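Long-range contact in transcriptional regulator, LacI family (Lactobacillus brevis, PDB 3JY6), which probably binds DNA at cis-regulatory sites as a transcription factor of the LacI family, its periplasmic-binding-protein-like domain forming a dimer here: residues 11-16 with 43-48. Numbering follows the deposited sequence.
Sequences AVIVAN and FDANAD
Phe43 meets three consecutive residues of strand 9-14, Ala11, Val12 and Ile13. Its CB packs against Ile13 CG1 at 3.8 Å and also nears the carbonyl oxygen of Val12. CG stands anti to its own carbonyl carbon (chi1 -72°), and from there the ring runs back toward Ala11. CD2 remains beside Val12 O, which sits in the ring plane at the edge, and CE2 rests 3.6 Å from Ala11 CB; the side chain also touches Ile59 of helix 49-60. An alanine here would probably open a gap beside Ala11 and remove the ring from Ile59, while CB would still touch Ile13. The backbones pair as parallel strands: Phe43 N donates to Val12 O (2.8 Å), Val14 N to Phe43 O, and Ala45 N to Val14 O. Beyond the strand ends, Ala47 N donates a hydrogen bond to Ala15 O (3.0 Å) and ties the type I' turn from Ala45 to Asp48 to the loop after Val14. On the face shared with Val14, Asp44 points its carboxylate alongside the Asn16 amide; OD1 comes 3.4 Å from Asn16 CA, accepts from Ile17 N and takes a weak bond from Asn46 N. Lys27 of the second subunit joins Asp44 OD2 in a salt bridge and hydrogen-bonds Asn16 OD1 and Asn46 OD1, so this polar cluster belongs to the dimer interface. Asp48 sits at the N-cap of helix 49-60, its carboxylate making weak bonds to Glu50 N and Arg51 N. Strand 9-14, helix 20-34 and strand 39-44 form a beta-alpha-beta unit of the Rossmann-like periplasmic-binding fold: helix 49-60 covers the Ile13 and Phe43 face, helix 20-34 packs on Val12 and Val14, and strand 66-70 continues the sheet past strand 9-14.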
loop_
_atom_site.group_PDB
_atom_site.type_symbol
_atom_site.label_atom_id
_atom_site.label_comp_id
_atom_site.label_asym_id
_atom_site.label_seq_id
_atom_site.Cartn_x
_atom_site.Cartn_y
_atom_site.Cartn_z
ATOM N N ALA A 11 -5.426 -7.796 -17.468
ATOM C CA ALA A 11 -4.647 -6.643 -17.047
ATOM C C ALA A 11 -5.466 -5.754 -16.130
ATOM O O ALA A 11 -6.629 -5.467 -16.390
ATOM C CB ALA A 11 -4.172 -5.829 -18.265
ATOM N N VAL A 12 -4.853 -5.310 -15.043
ATOM C CA VAL A 12 -5.540 -4.421 -14.128
ATOM C C VAL A 12 -4.663 -3.176 -14.012
ATOM O O VAL A 12 -3.531 -3.260 -13.552
ATOM C CB VAL A 12 -5.720 -5.079 -12.754
ATOM C CG1 VAL A 12 -6.559 -4.179 -11.863
ATOM C CG2 VAL A 12 -6.388 -6.466 -12.914
ATOM N N ILE A 13 -5.163 -2.032 -14.459
ATOM C CA ILE A 13 -4.363 -0.810 -14.363
ATOM C C ILE A 13 -4.928 0.086 -13.269
ATOM O O ILE A 13 -6.060 0.548 -13.373
ATOM C CB ILE A 13 -4.356 0.000 -15.694
ATOM C CG1 ILE A 13 -3.727 -0.814 -16.823
ATOM C CG2 ILE A 13 -3.523 1.262 -15.533
ATOM C CD1 ILE A 13 -3.659 -0.037 -18.173
ATOM N N VAL A 14 -4.147 0.325 -12.218
ATOM C CA VAL A 14 -4.618 1.200 -11.145
ATOM C C VAL A 14 -3.960 2.572 -11.253
ATOM O O VAL A 14 -2.894 2.717 -11.852
ATOM C CB VAL A 14 -4.345 0.599 -9.743
ATOM C CG1 VAL A 14 -5.009 -0.757 -9.651
ATOM C CG2 VAL A 14 -2.846 0.483 -9.484
ATOM N N ALA A 15 -4.619 3.578 -10.689
ATOM C CA ALA A 15 -4.117 4.943 -10.711
ATOM C C ALA A 15 -2.735 5.048 -10.073
ATOM O O ALA A 15 -1.836 5.675 -10.619
ATOM C CB ALA A 15 -5.126 5.874 -9.995
ATOM N N ASN A 16 -2.559 4.419 -8.920
ATOM C CA ASN A 16 -1.272 4.461 -8.221
ATOM C C ASN A 16 -1.228 3.318 -7.199
ATOM O O ASN A 16 -2.095 3.218 -6.330
ATOM C CB ASN A 16 -1.116 5.804 -7.505
ATOM C CG ASN A 16 0.294 6.035 -6.990
ATOM O OD1 ASN A 16 1.025 5.089 -6.682
ATOM N ND2 ASN A 16 0.677 7.301 -6.879
ATOM N N PHE A 43 -0.795 -3.399 -13.080
ATOM C CA PHE A 43 -0.037 -2.370 -13.775
ATOM C C PHE A 43 -0.237 -1.082 -12.980
ATOM O O PHE A 43 -1.352 -0.785 -12.538
ATOM C CB PHE A 43 -0.574 -2.172 -15.203
ATOM C CG PHE A 43 -0.247 -3.303 -16.147
ATOM C CD1 PHE A 43 0.916 -3.278 -16.910
ATOM C CD2 PHE A 43 -1.092 -4.406 -16.249
ATOM C CE1 PHE A 43 1.237 -4.340 -17.766
ATOM C CE2 PHE A 43 -0.781 -5.469 -17.097
ATOM C CZ PHE A 43 0.389 -5.435 -17.856
ATOM N N ASP A 44 0.840 -0.316 -12.832
ATOM C CA ASP A 44 0.826 0.935 -12.080
ATOM C C ASP A 44 0.913 2.162 -13.005
ATOM O O ASP A 44 1.936 2.410 -13.630
ATOM C CB ASP A 44 1.997 0.903 -11.080
ATOM C CG ASP A 44 2.194 2.209 -10.336
ATOM O OD1 ASP A 44 1.196 2.881 -9.988
ATOM O OD2 ASP A 44 3.372 2.548 -10.080
ATOM N N ALA A 45 -0.174 2.921 -13.092
ATOM C CA ALA A 45 -0.191 4.118 -13.932
ATOM C C ALA A 45 0.706 5.200 -13.310
ATOM O O ALA A 45 1.111 6.156 -13.983
ATOM C CB ALA A 45 -1.613 4.621 -14.099
ATOM N N ASN A 46 1.010 5.039 -12.022
ATOM C CA ASN A 46 1.899 5.959 -11.313
ATOM C C ASN A 46 1.491 7.424 -11.495
ATOM O O ASN A 46 2.329 8.308 -11.622
ATOM C CB ASN A 46 3.331 5.718 -11.809
ATOM C CG ASN A 46 4.392 6.274 -10.870
ATOM O OD1 ASN A 46 4.153 6.471 -9.673
ATOM N ND2 ASN A 46 5.586 6.503 -11.407
ATOM N N ALA A 47 0.184 7.659 -11.512
ATOM C CA ALA A 47 -0.394 8.992 -11.667
ATOM C C ALA A 47 -0.009 9.711 -12.958
ATOM O O ALA A 47 -0.195 10.921 -13.068
ATOM C CB ALA A 47 -0.030 9.852 -10.466
ATOM N N ASP A 48 0.525 8.983 -13.935
ATOM C CA ASP A 48 0.909 9.606 -15.197
ATOM C C ASP A 48 0.028 9.068 -16.331
ATOM O O ASP A 48 0.012 7.869 -16.617
ATOM C CB ASP A 48 2.393 9.352 -15.489
ATOM C CG ASP A 48 2.857 10.023 -16.766
ATOM O OD1 ASP A 48 2.238 11.034 -17.162
ATOM O OD2 ASP A 48 3.846 9.549 -17.370
#